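PDB 3TG9: penicillin-binding protein from Bacillus halodurans, which probably binds penicillin and other beta-lactams by forming a covalent acyl-enzyme with them. Local coordinates for residues T19-K24 and V232-M237; C66-A71 and L162-V167; T98-V103 and P261-E266. One frame throughout, in Å; residues are numbered along the deposited sequence.

Overall arrangement
The three contacts sit at different borders of one beta-lactamase-like fold. Interaction 1 lays the first turn of helix 234-245 on strand 18-24, and interaction 3 reaches the same antiparallel sheet at its outermost strand 263-266; their centres are about 28 Å apart, on opposite sides of the chain's centre. Interaction 2 pairs two helices, with its centre about 20 Å from that of interaction 3 and about 28 Å from that of interaction 1. It uses the far end of helix 58-70, which begins at a probable SxxK motif, Ser55 to Lys58. Interaction 3 lies nearer that likely active site, since His99 touches Tyr152, the probable partner of the lysine.

Interaction 1 (T19-K24 and V232-M237); sequences TALMKK and VTAEDM
Ala234 puts its methyl group against Thr19 and Leu21, two residues on the same face of strand 18-24, and so seats the first turn of helix 234-245 on the antiparallel sheet of this beta-lactamase-like fold. The alternate residues Ala20 and Met22 point to the other face, where helix 320-330 covers them. Thr19 turns its methyl toward the helix: CG2 stands anti to the backbone N and comes to 3.7 Å from Ala234 CB. The same rotation sends the threonine hydroxyl away to Ser33 OG and the carbonyl of Glu46, so the polar branch is satisfied while the apolar one packs. Leu21 works at two levels. Its CB lies 3.9 Å from Ala234 CB, and beyond it the chain runs on stretched, with CG anti to the backbone N (chi1 171°), carrying CD1 on to the backbone of the next helix residue, 3.7 Å from Glu235 CA. Ile31 of strand 30-34 and Val311 of strand 308-314 close in on Leu21 from the flanking strands. Beyond its CA, Glu235 adds CB, 4.1 Å from Leu21 CD1. The start of the helix is fixed by an N-cap: Thr233 OG1 accepts from Asp236 N at 3.1 Å, with an N-H...O angle of 158°.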
ATOM      1  N   THR B  19     -15.048  15.237  -4.028  1.00 32.59           N
ATOM      2  CA  THR B  19     -16.117  15.590  -4.954  1.00 38.12           C
ATOM      3  C   THR B  19     -17.461  15.685  -4.223  1.00 39.96           C
ATOM      4  O   THR B  19     -17.891  14.730  -3.565  1.00 37.90           O
ATOM      5  CB  THR B  19     -16.240  14.558  -6.073  1.00 35.59           C
ATOM      6  OG1 THR B  19     -15.052  14.589  -6.878  1.00 38.75           O
ATOM      7  CG2 THR B  19     -17.462  14.853  -6.947  1.00 36.23           C
ATOM      8  N   ALA B  20     -18.113  16.840  -4.334  1.00 39.20           N
ATOM      9  CA  ALA B  20     -19.457  17.024  -3.782  1.00 37.84           C
ATOM     10  C   ALA B  20     -20.507  17.050  -4.887  1.00 37.08           C
ATOM     11  O   ALA B  20     -20.214  17.430  -6.020  1.00 39.97           O
ATOM     12  CB  ALA B  20     -19.525  18.299  -2.952  1.00 37.72           C
ATOM     13  N   LEU B  21     -21.726  16.638  -4.555  1.00 34.17           N
ATOM     14  CA  LEU B  21     -22.835  16.642  -5.503  1.00 36.38           C
ATOM     15  C   LEU B  21     -24.133  17.087  -4.821  1.00 41.52           C
ATOM     16  O   LEU B  21     -24.373  16.779  -3.648  1.00 38.11           O
ATOM     17  CB  LEU B  21     -23.008  15.255  -6.135  1.00 34.41           C
ATOM     18  CG  LEU B  21     -24.230  14.962  -7.010  1.00 32.27           C
ATOM     19  CD1 LEU B  21     -23.955  13.796  -7.923  1.00 33.50           C
ATOM     20  CD2 LEU B  21     -25.457  14.669  -6.170  1.00 36.78           C
ATOM     21  N   MET B  22     -24.965  17.818  -5.560  1.00 40.13           N
ATOM     22  CA  MET B  22     -26.299  18.195  -5.074  1.00 44.93           C
ATOM     23  C   MET B  22     -27.330  18.104  -6.186  1.00 42.74           C
ATOM     24  O   MET B  22     -27.124  18.631  -7.273  1.00 42.49           O
ATOM     25  CB  MET B  22     -26.311  19.614  -4.522  1.00 41.03           C
ATOM     26  CG  MET B  22     -27.647  20.292  -4.728  1.00 51.04           C
ATOM     27  SD  MET B  22     -27.588  22.066  -4.451  1.00 64.91           S
ATOM     28  CE  MET B  22     -27.910  22.143  -2.697  1.00 54.41           C
ATOM     29  N   LYS B  23     -28.438  17.433  -5.914  1.00 38.38           N
ATOM     30  CA  LYS B  23     -29.495  17.319  -6.903  1.00 42.58           C
ATOM     31  C   LYS B  23     -30.851  17.672  -6.298  1.00 45.46           C
ATOM     32  O   LYS B  23     -31.216  17.158  -5.236  1.00 40.83           O
ATOM     33  CB  LYS B  23     -29.522  15.918  -7.503  1.00 38.07           C
ATOM     34  CG  LYS B  23     -30.861  15.532  -8.084  1.00 42.58           C
ATOM     35  CD  LYS B  23     -30.712  14.540  -9.217  1.00 44.08           C
ATOM     36  CE  LYS B  23     -32.062  14.074  -9.702  1.00 49.71           C
ATOM     37  NZ  LYS B  23     -32.131  14.045 -11.182  1.00 54.65           N
ATOM     38  N   LYS B  24     -31.580  18.557  -6.976  1.00 45.79           N
ATOM     39  CA  LYS B  24     -32.900  18.994  -6.516  1.00 46.54           C
ATOM     40  C   LYS B  24     -34.018  18.388  -7.350  1.00 45.50           C
ATOM     41  O   LYS B  24     -34.296  18.839  -8.456  1.00 48.42           O
ATOM     42  CB  LYS B  24     -33.000  20.524  -6.524  1.00 51.39           C
ATOM     43  CG  LYS B  24     -31.859  21.207  -5.785  1.00 54.19           C
ATOM     44  CD  LYS B  24     -32.273  22.551  -5.191  1.00 61.96           C
ATOM     45  CE  LYS B  24     -32.103  23.697  -6.179  1.00 68.45           C
ATOM     46  NZ  LYS B  24     -32.298  25.024  -5.516  1.00 63.36           N
ATOM     47  N   VAL B 232     -17.222   4.524  -4.514  1.00 21.73           N
ATOM     48  CA  VAL B 232     -18.198   4.998  -5.482  1.00 26.60           C
ATOM     49  C   VAL B 232     -17.740   6.347  -5.993  1.00 26.66           C
ATOM     50  O   VAL B 232     -16.827   6.950  -5.426  1.00 22.81           O
ATOM     51  CB  VAL B 232     -19.600   5.192  -4.852  1.00 25.74           C
ATOM     52  CG1 VAL B 232     -20.117   3.889  -4.256  1.00 26.41           C
ATOM     53  CG2 VAL B 232     -19.558   6.290  -3.807  1.00 23.14           C
ATOM     54  N   THR B 233     -18.375   6.804  -7.070  1.00 26.88           N
ATOM     55  CA  THR B 233     -18.289   8.193  -7.502  1.00 29.11           C
ATOM     56  C   THR B 233     -19.502   8.910  -6.915  1.00 31.16           C
ATOM     57  O   THR B 233     -20.494   8.263  -6.576  1.00 28.68           O
ATOM     58  CB  THR B 233     -18.384   8.308  -9.029  1.00 31.08           C
ATOM     59  OG1 THR B 233     -19.633   7.759  -9.462  1.00 29.05           O
ATOM     60  CG2 THR B 233     -17.237   7.556  -9.710  1.00 28.15           C
ATOM     61  N   ALA B 234     -19.431  10.235  -6.802  1.00 31.22           N
ATOM     62  CA  ALA B 234     -20.536  11.022  -6.250  1.00 27.22           C
ATOM     63  C   ALA B 234     -21.854  10.695  -6.938  1.00 30.43           C
ATOM     64  O   ALA B 234     -22.888  10.517  -6.280  1.00 31.02           O
ATOM     65  CB  ALA B 234     -20.240  12.516  -6.362  1.00 27.15           C
ATOM     66  N   GLU B 235     -21.815  10.622  -8.265  1.00 26.47           N
ATOM     67  CA  GLU B 235     -23.022  10.400  -9.048  1.00 29.64           C
ATOM     68  C   GLU B 235     -23.550   8.968  -8.958  1.00 31.02           C
ATOM     69  O   GLU B 235     -24.754   8.753  -9.006  1.00 31.45           O
ATOM     70  CB  GLU B 235     -22.823  10.820 -10.508  1.00 30.98           C
ATOM     71  CG  GLU B 235     -24.112  10.763 -11.305  1.00 36.36           C
ATOM     72  CD  GLU B 235     -23.996  11.422 -12.669  1.00 47.35           C
ATOM     73  OE1 GLU B 235     -22.856  11.723 -13.095  1.00 46.60           O
ATOM     74  OE2 GLU B 235     -25.054  11.630 -13.312  1.00 47.23           O
ATOM     75  N   ASP B 236     -22.665   7.984  -8.830  1.00 27.71           N
ATOM     76  CA  ASP B 236     -23.123   6.639  -8.494  1.00 30.83           C
ATOM     77  C   ASP B 236     -23.811   6.614  -7.105  1.00 29.07           C
ATOM     78  O   ASP B 236     -24.705   5.807  -6.867  1.00 25.48           O
ATOM     79  CB  ASP B 236     -21.970   5.628  -8.539  1.00 31.35           C
ATOM     80  CG  ASP B 236     -21.820   4.956  -9.903  1.00 34.73           C
ATOM     81  OD1 ASP B 236     -22.435   5.430 -10.885  1.00 38.48           O
ATOM     82  OD2 ASP B 236     -21.095   3.940  -9.991  1.00 32.61           O
ATOM     83  N   MET B 237     -23.392   7.475  -6.183  1.00 27.13           N
ATOM     84  CA  MET B 237     -24.082   7.525  -4.890  1.00 30.61           C
ATOM     85  C   MET B 237     -25.442   8.182  -5.084  1.00 31.63           C
ATOM     86  O   MET B 237     -26.443   7.751  -4.512  1.00 32.73           O
ATOM     87  CB  MET B 237     -23.285   8.266  -3.814  1.00 27.91           C
ATOM     88  CG  MET B 237     -23.915   8.132  -2.414  1.00 24.89           C
ATOM     89  SD  MET B 237     -23.917   6.408  -1.858  1.00 28.93           S
ATOM     90  CE  MET B 237     -25.204   6.415  -0.595  1.00 28.01           C
TER

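Interaction 2 (C66-A71 and L162-V167); sequences CQLVEA and LVVESV
Leu68 reaches from helix 58-70 to Val164 and Val167, which lie one turn apart on helix 155-168, and nearly the whole contact hangs on this one side chain. Its CB points at the second helix but stays back, with Val167 CG1 the nearest atom there, 4.5 Å off. CG is swung to the position anti to the carbonyl carbon (chi1 -61°) and gains a little ground, at 4.3 Å from the same Val167 CG1. The two methyls then do the touching. CD1 continues straight on, anti to CA (chi2 180°), and enters between the two valines: it lies 3.9 Å from Val164 CA, so close that it rests on the helix backbone, and 3.8 Å from Val167 CG1. CD2 branches off to the flank and meets Val167 CG1 less closely, at 4.1 Å. Both helices belong to the mainly helical part of the beta-lactamase-like fold, and helix 58-70 follows the probable SxxK motif that would carry the active-site nucleophile. Val167 answers tip to tip, its CG1 anti to the backbone N and aimed at the leucine. Val164 takes a lesser part, presenting CG2 to Leu68 CD1 at 4.2 Å. Tyr175 of helix 172-182 packs on both Leu68 and Val164, Ile65 covers Val164 from one turn earlier in helix 58-70, and Trp83 lies against Val167.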
ATOM      1  N   CYS B  66     -32.132  -6.958   3.149  1.00 37.60           N
ATOM      2  CA  CYS B  66     -33.562  -6.783   2.912  1.00 38.11           C
ATOM      3  C   CYS B  66     -33.997  -7.514   1.646  1.00 38.31           C
ATOM      4  O   CYS B  66     -35.087  -8.076   1.604  1.00 43.18           O
ATOM      5  CB  CYS B  66     -33.916  -5.299   2.833  1.00 28.69           C
ATOM      6  SG  CYS B  66     -33.743  -4.462   4.411  1.00 36.05           S
ATOM      7  N   GLN B  67     -33.142  -7.524   0.624  1.00 36.87           N
ATOM      8  CA  GLN B  67     -33.475  -8.213  -0.625  1.00 40.72           C
ATOM      9  C   GLN B  67     -33.646  -9.708  -0.408  1.00 43.37           C
ATOM     10  O   GLN B  67     -34.487 -10.344  -1.046  1.00 49.64           O
ATOM     11  CB  GLN B  67     -32.408  -7.992  -1.688  1.00 36.04           C
ATOM     12  CG  GLN B  67     -32.309  -6.585  -2.209  1.00 35.49           C
ATOM     13  CD  GLN B  67     -31.194  -6.450  -3.218  1.00 39.31           C
ATOM     14  OE1 GLN B  67     -30.213  -7.191  -3.162  1.00 35.92           O
ATOM     15  NE2 GLN B  67     -31.335  -5.510  -4.149  1.00 37.06           N
ATOM     16  N   LEU B  68     -32.837 -10.267   0.483  1.00 40.48           N
ATOM     17  CA  LEU B  68     -32.948 -11.679   0.819  1.00 40.53           C
ATOM     18  C   LEU B  68     -34.255 -11.931   1.561  1.00 44.25           C
ATOM     19  O   LEU B  68     -34.907 -12.958   1.364  1.00 45.32           O
ATOM     20  CB  LEU B  68     -31.761 -12.126   1.669  1.00 41.19           C
ATOM     21  CG  LEU B  68     -30.386 -11.998   1.007  1.00 36.67           C
ATOM     22  CD1 LEU B  68     -29.310 -12.466   1.954  1.00 35.70           C
ATOM     23  CD2 LEU B  68     -30.341 -12.778  -0.298  1.00 39.13           C
ATOM     24  N   VAL B  69     -34.636 -10.995   2.419  1.00 44.98           N
ATOM     25  CA  VAL B  69     -35.913 -11.108   3.112  1.00 44.64           C
ATOM     26  C   VAL B  69     -37.061 -10.987   2.109  1.00 41.53           C
ATOM     27  O   VAL B  69     -37.946 -11.835   2.077  1.00 46.32           O
ATOM     28  CB  VAL B  69     -36.046 -10.083   4.256  1.00 46.81           C
ATOM     29  CG1 VAL B  69     -37.415 -10.199   4.937  1.00 46.00           C
ATOM     30  CG2 VAL B  69     -34.925 -10.282   5.273  1.00 41.05           C
ATOM     31  N   GLU B  70     -37.021  -9.959   1.267  1.00 41.77           N
ATOM     32  CA  GLU B  70     -38.061  -9.760   0.259  1.00 40.91           C
ATOM     33  C   GLU B  70     -38.170 -10.950  -0.689  1.00 47.32           C
ATOM     34  O   GLU B  70     -39.243 -11.225  -1.228  1.00 49.56           O
ATOM     35  CB  GLU B  70     -37.838  -8.462  -0.532  1.00 39.16           C
ATOM     36  CG  GLU B  70     -38.683  -8.351  -1.797  1.00 37.25           C
ATOM     37  CD  GLU B  70     -38.591  -6.986  -2.470  1.00 45.29           C
ATOM     38  OE1 GLU B  70     -38.203  -6.018  -1.782  1.00 46.69           O
ATOM     39  OE2 GLU B  70     -38.911  -6.872  -3.683  1.00 39.29           O
ATOM     40  N   ALA B  71     -37.060 -11.653  -0.892  1.00 47.55           N
ATOM     41  CA  ALA B  71     -37.034 -12.796  -1.796  1.00 43.36           C
ATOM     42  C   ALA B  71     -37.468 -14.064  -1.076  1.00 47.86           C
ATOM     43  O   ALA B  71     -37.530 -15.141  -1.673  1.00 53.14           O
ATOM     44  CB  ALA B  71     -35.641 -12.977  -2.383  1.00 52.07           C
ATOM     45  N   LEU B 162     -21.611 -11.945   6.469  1.00 35.42           N
ATOM     46  CA  LEU B 162     -21.478 -13.394   6.498  1.00 37.17           C
ATOM     47  C   LEU B 162     -22.823 -14.086   6.267  1.00 39.04           C
ATOM     48  O   LEU B 162     -22.882 -15.169   5.690  1.00 44.19           O
ATOM     49  CB  LEU B 162     -20.840 -13.839   7.814  1.00 35.62           C
ATOM     50  CG  LEU B 162     -19.358 -13.463   7.861  1.00 37.89           C
ATOM     51  CD1 LEU B 162     -18.731 -13.740   9.219  1.00 39.00           C
ATOM     52  CD2 LEU B 162     -18.609 -14.199   6.760  1.00 36.70           C
ATOM     53  N   VAL B 163     -23.906 -13.457   6.708  1.00 37.81           N
ATOM     54  CA  VAL B 163     -25.229 -14.003   6.449  1.00 38.54           C
ATOM     55  C   VAL B 163     -25.561 -13.897   4.967  1.00 37.70           C
ATOM     56  O   VAL B 163     -26.054 -14.848   4.366  1.00 39.30           O
ATOM     57  CB  VAL B 163     -26.312 -13.311   7.297  1.00 39.15           C
ATOM     58  CG1 VAL B 163     -27.697 -13.726   6.828  1.00 39.15           C
ATOM     59  CG2 VAL B 163     -26.112 -13.644   8.775  1.00 36.99           C
ATOM     60  N   VAL B 164     -25.269 -12.746   4.372  1.00 35.32           N
ATOM     61  CA  VAL B 164     -25.519 -12.559   2.951  1.00 34.30           C
ATOM     62  C   VAL B 164     -24.797 -13.617   2.132  1.00 40.22           C
ATOM     63  O   VAL B 164     -25.346 -14.146   1.166  1.00 44.22           O
ATOM     64  CB  VAL B 164     -25.089 -11.159   2.471  1.00 37.34           C
ATOM     65  CG1 VAL B 164     -25.058 -11.102   0.943  1.00 29.52           C
ATOM     66  CG2 VAL B 164     -26.027 -10.095   3.026  1.00 35.50           C
ATOM     67  N   GLU B 165     -23.565 -13.927   2.527  1.00 40.17           N
ATOM     68  CA  GLU B 165     -22.755 -14.910   1.821  1.00 42.21           C
ATOM     69  C   GLU B 165     -23.327 -16.303   2.009  1.00 42.81           C
ATOM     70  O   GLU B 165     -23.455 -17.078   1.055  1.00 42.29           O
ATOM     71  CB  GLU B 165     -21.305 -14.874   2.323  1.00 38.60           C
ATOM     72  CG  GLU B 165     -20.540 -13.629   1.915  1.00 37.79           C
ATOM     73  CD  GLU B 165     -19.071 -13.668   2.314  1.00 37.24           C
ATOM     74  OE1 GLU B 165     -18.700 -14.451   3.214  1.00 36.64           O
ATOM     75  OE2 GLU B 165     -18.287 -12.898   1.722  1.00 35.57           O
ATOM     76  N   SER B 166     -23.668 -16.608   3.254  1.00 39.41           N
ATOM     77  CA  SER B 166     -24.159 -17.927   3.628  1.00 44.42           C
ATOM     78  C   SER B 166     -25.500 -18.236   2.972  1.00 47.09           C
ATOM     79  O   SER B 166     -25.774 -19.379   2.600  1.00 46.48           O
ATOM     80  CB  SER B 166     -24.275 -18.030   5.150  1.00 46.21           C
ATOM     81  OG  SER B 166     -24.510 -19.364   5.560  1.00 50.42           O
ATOM     82  N   VAL B 167     -26.329 -17.205   2.830  1.00 45.41           N
ATOM     83  CA  VAL B 167     -27.645 -17.345   2.217  1.00 44.19           C
ATOM     84  C   VAL B 167     -27.571 -17.335   0.698  1.00 45.61           C
ATOM     85  O   VAL B 167     -28.321 -18.046   0.030  1.00 50.75           O
ATOM     86  CB  VAL B 167     -28.597 -16.202   2.662  1.00 47.74           C
ATOM     87  CG1 VAL B 167     -29.863 -16.199   1.825  1.00 40.39           C
ATOM     88  CG2 VAL B 167     -28.915 -16.310   4.157  1.00 41.45           C
TER

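Interaction 3 (T98-V103 and P261-E266); sequences THTSGV and PHVHCE
Thr98 meets Val263 closely, its CB only 3.5 Å from Val263 CG2, while its own methyl reaches past to the neighbouring His262. That methyl, CG2, lies 3.8 Å from His262 CB, the two side chains crossing at about a right angle. The hydroxyl of Thr98 is held between the backbone N and the carbonyl carbon (chi1 56°), which turns OG1 back toward the helix for a bond with the carbonyl of His94 and leaves the methyl to face the strand. His99 then breaks the helix with a positive phi of 66° and two bonds back into the last turn, a Schellman motif. Its imidazole leaves the contact to lie among the rings of Tyr152, Phe157 and Tyr271; Tyr152 is probably the tyrosine that pairs with the SxxK lysine, so this turn borders the likely active site. Thr100 comes back to Val263: the two side chains slide past each other in opposite directions, CG2 to CG2 at 4.0 Å. Thr100 OG1 also lies 2.9 Å from Thr98 OG1, close enough for a hydrogen bond linking the two threonines that Val263 CG2 touches, with the carbonyl of His95 as a weaker alternative. The partner here is an outermost strand, 263-266, of the large antiparallel sheet of this beta-lactamase-like fold, and it starts with a classic beta bulge in which His262 and Val263 both face Tyr271. The His262 ring is stacked on Tyr273, and Phe150 also packs on Val263. Further along, Ser101 forms an ST turn, Ser101 OG accepting from Val103 N at 3.2 Å with an N-H...O angle of 167°, and Gly102 at its middle has a positive phi.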
ATOM      1  N   THR B  98     -29.921  -2.841  13.313  1.00 31.09           N
ATOM      2  CA  THR B  98     -30.209  -1.628  14.063  1.00 33.25           C
ATOM      3  C   THR B  98     -29.184  -1.365  15.159  1.00 35.13           C
ATOM      4  O   THR B  98     -29.329  -0.420  15.929  1.00 37.04           O
ATOM      5  CB  THR B  98     -31.610  -1.689  14.704  1.00 39.26           C
ATOM      6  OG1 THR B  98     -31.704  -2.854  15.533  1.00 42.43           O
ATOM      7  CG2 THR B  98     -32.692  -1.747  13.630  1.00 34.36           C
ATOM      8  N   HIS B  99     -28.149  -2.196  15.228  1.00 36.52           N
ATOM      9  CA  HIS B  99     -27.089  -2.008  16.215  1.00 37.42           C
ATOM     10  C   HIS B  99     -27.608  -2.209  17.626  1.00 37.72           C
ATOM     11  O   HIS B  99     -27.243  -1.463  18.534  1.00 41.28           O
ATOM     12  CB  HIS B  99     -26.489  -0.605  16.119  1.00 35.62           C
ATOM     13  CG  HIS B  99     -25.770  -0.338  14.832  1.00 37.10           C
ATOM     14  ND1 HIS B  99     -24.558  -0.912  14.522  1.00 31.85           N
ATOM     15  CD2 HIS B  99     -26.093   0.458  13.785  1.00 31.77           C
ATOM     16  CE1 HIS B  99     -24.163  -0.487  13.340  1.00 33.28           C
ATOM     17  NE2 HIS B  99     -25.077   0.343  12.867  1.00 31.60           N
ATOM     18  N   THR B 100     -28.455  -3.211  17.817  1.00 38.18           N
ATOM     19  CA  THR B 100     -28.973  -3.512  19.148  1.00 39.93           C
ATOM     20  C   THR B 100     -28.670  -4.955  19.546  1.00 41.80           C
ATOM     21  O   THR B 100     -29.263  -5.480  20.486  1.00 43.70           O
ATOM     22  CB  THR B 100     -30.493  -3.262  19.226  1.00 38.53           C
ATOM     23  OG1 THR B 100     -31.151  -3.987  18.180  1.00 33.06           O
ATOM     24  CG2 THR B 100     -30.804  -1.774  19.074  1.00 35.09           C
ATOM     25  N   SER B 101     -27.732  -5.580  18.833  1.00 38.84           N
ATOM     26  CA  SER B 101     -27.437  -7.003  18.992  1.00 38.42           C
ATOM     27  C   SER B 101     -26.660  -7.353  20.256  1.00 44.65           C
ATOM     28  O   SER B 101     -26.740  -8.481  20.743  1.00 43.45           O
ATOM     29  CB  SER B 101     -26.643  -7.510  17.791  1.00 41.75           C
ATOM     30  OG  SER B 101     -25.289  -7.098  17.883  1.00 40.49           O
ATOM     31  N   GLY B 102     -25.888  -6.398  20.761  1.00 42.96           N
ATOM     32  CA  GLY B 102     -25.048  -6.633  21.920  1.00 44.52           C
ATOM     33  C   GLY B 102     -23.757  -7.398  21.667  1.00 43.71           C
ATOM     34  O   GLY B 102     -22.974  -7.594  22.593  1.00 44.81           O
ATOM     35  N   VAL B 103     -23.526  -7.838  20.431  1.00 40.28           N
ATOM     36  CA  VAL B 103     -22.295  -8.567  20.107  1.00 40.09           C
ATOM     37  C   VAL B 103     -21.048  -7.746  20.436  1.00 40.50           C
ATOM     38  O   VAL B 103     -21.102  -6.515  20.463  1.00 39.88           O
ATOM     39  CB  VAL B 103     -22.237  -8.990  18.617  1.00 39.00           C
ATOM     40  CG1 VAL B 103     -23.379  -9.927  18.290  1.00 41.84           C
ATOM     41  CG2 VAL B 103     -22.255  -7.771  17.701  1.00 34.99           C
ATOM     42  N   PRO B 261     -37.746   4.361  11.377  1.00 40.17           N
ATOM     43  CA  PRO B 261     -36.964   4.682  12.572  1.00 31.28           C
ATOM     44  C   PRO B 261     -37.220   3.647  13.653  1.00 37.95           C
ATOM     45  O   PRO B 261     -38.063   3.872  14.530  1.00 43.59           O
ATOM     46  CB  PRO B 261     -37.520   6.044  13.003  1.00 35.22           C
ATOM     47  CG  PRO B 261     -38.292   6.555  11.838  1.00 37.78           C
ATOM     48  CD  PRO B 261     -38.808   5.346  11.128  1.00 37.30           C
ATOM     49  N   HIS B 262     -36.504   2.527  13.582  1.00 37.49           N
ATOM     50  CA  HIS B 262     -36.646   1.430  14.536  1.00 36.12           C
ATOM     51  C   HIS B 262     -36.050   1.780  15.882  1.00 39.95           C
ATOM     52  O   HIS B 262     -36.550   1.354  16.918  1.00 46.90           O
ATOM     53  CB  HIS B 262     -35.958   0.167  14.016  1.00 34.61           C
ATOM     54  CG  HIS B 262     -36.559  -0.379  12.764  1.00 34.58           C
ATOM     55  ND1 HIS B 262     -35.961  -0.245  11.533  1.00 35.71           N
ATOM     56  CD2 HIS B 262     -37.708  -1.067  12.551  1.00 34.59           C
ATOM     57  CE1 HIS B 262     -36.715  -0.819  10.610  1.00 36.04           C
ATOM     58  NE2 HIS B 262     -37.782  -1.326  11.207  1.00 38.48           N
ATOM     59  N   VAL B 263     -34.960   2.534  15.866  1.00 40.21           N
ATOM     60  CA  VAL B 263     -34.273   2.885  17.100  1.00 40.53           C
ATOM     61  C   VAL B 263     -34.217   4.393  17.216  1.00 40.72           C
ATOM     62  O   VAL B 263     -34.032   5.089  16.214  1.00 39.55           O
ATOM     63  CB  VAL B 263     -32.820   2.343  17.123  1.00 43.06           C
ATOM     64  CG1 VAL B 263     -32.155   2.647  18.461  1.00 42.53           C
ATOM     65  CG2 VAL B 263     -32.796   0.856  16.843  1.00 39.87           C
ATOM     66  N   HIS B 264     -34.396   4.896  18.431  1.00 39.43           N
ATOM     67  CA  HIS B 264     -34.115   6.289  18.714  1.00 38.60           C
ATOM     68  C   HIS B 264     -32.785   6.336  19.444  1.00 43.12           C
ATOM     69  O   HIS B 264     -32.639   5.711  20.492  1.00 48.35           O
ATOM     70  CB  HIS B 264     -35.220   6.898  19.573  1.00 45.61           C
ATOM     71  CG  HIS B 264     -35.018   8.351  19.872  1.00 47.22           C
ATOM     72  ND1 HIS B 264     -35.769   9.031  20.809  1.00 49.67           N
ATOM     73  CD2 HIS B 264     -34.142   9.253  19.365  1.00 44.14           C
ATOM     74  CE1 HIS B 264     -35.371  10.292  20.855  1.00 52.57           C
ATOM     75  NE2 HIS B 264     -34.385  10.451  19.991  1.00 44.25           N
ATOM     76  N   CYS B 265     -31.816   7.062  18.895  1.00 39.37           N
ATOM     77  CA  CYS B 265     -30.484   7.119  19.495  1.00 40.82           C
ATOM     78  C   CYS B 265     -30.345   8.267  20.489  1.00 48.39           C
ATOM     79  O   CYS B 265     -29.940   8.063  21.639  1.00 55.36           O
ATOM     80  CB  CYS B 265     -29.423   7.249  18.410  1.00 36.15           C
ATOM     81  SG  CYS B 265     -29.768   6.218  17.003  1.00 38.43           S
ATOM     82  N   GLU B 266     -30.663   9.475  20.033  1.00 46.91           N
ATOM     83  CA  GLU B 266     -30.681  10.650  20.892  1.00 49.13           C
ATOM     84  C   GLU B 266     -31.259  11.829  20.136  1.00 45.25           C
ATOM     85  O   GLU B 266     -30.996  12.002  18.947  1.00 44.05           O
ATOM     86  CB  GLU B 266     -29.273  10.995  21.378  1.00 54.75           C
ATOM     87  CG  GLU B 266     -28.410  11.696  20.342  1.00 58.01           C
ATOM     88  CD  GLU B 266     -27.264  12.484  20.971  1.00 73.68           C
ATOM     89  OE1 GLU B 266     -26.581  13.233  20.233  1.00 74.75           O
ATOM     90  OE2 GLU B 266     -27.047  12.358  22.201  1.00 68.65           O
TER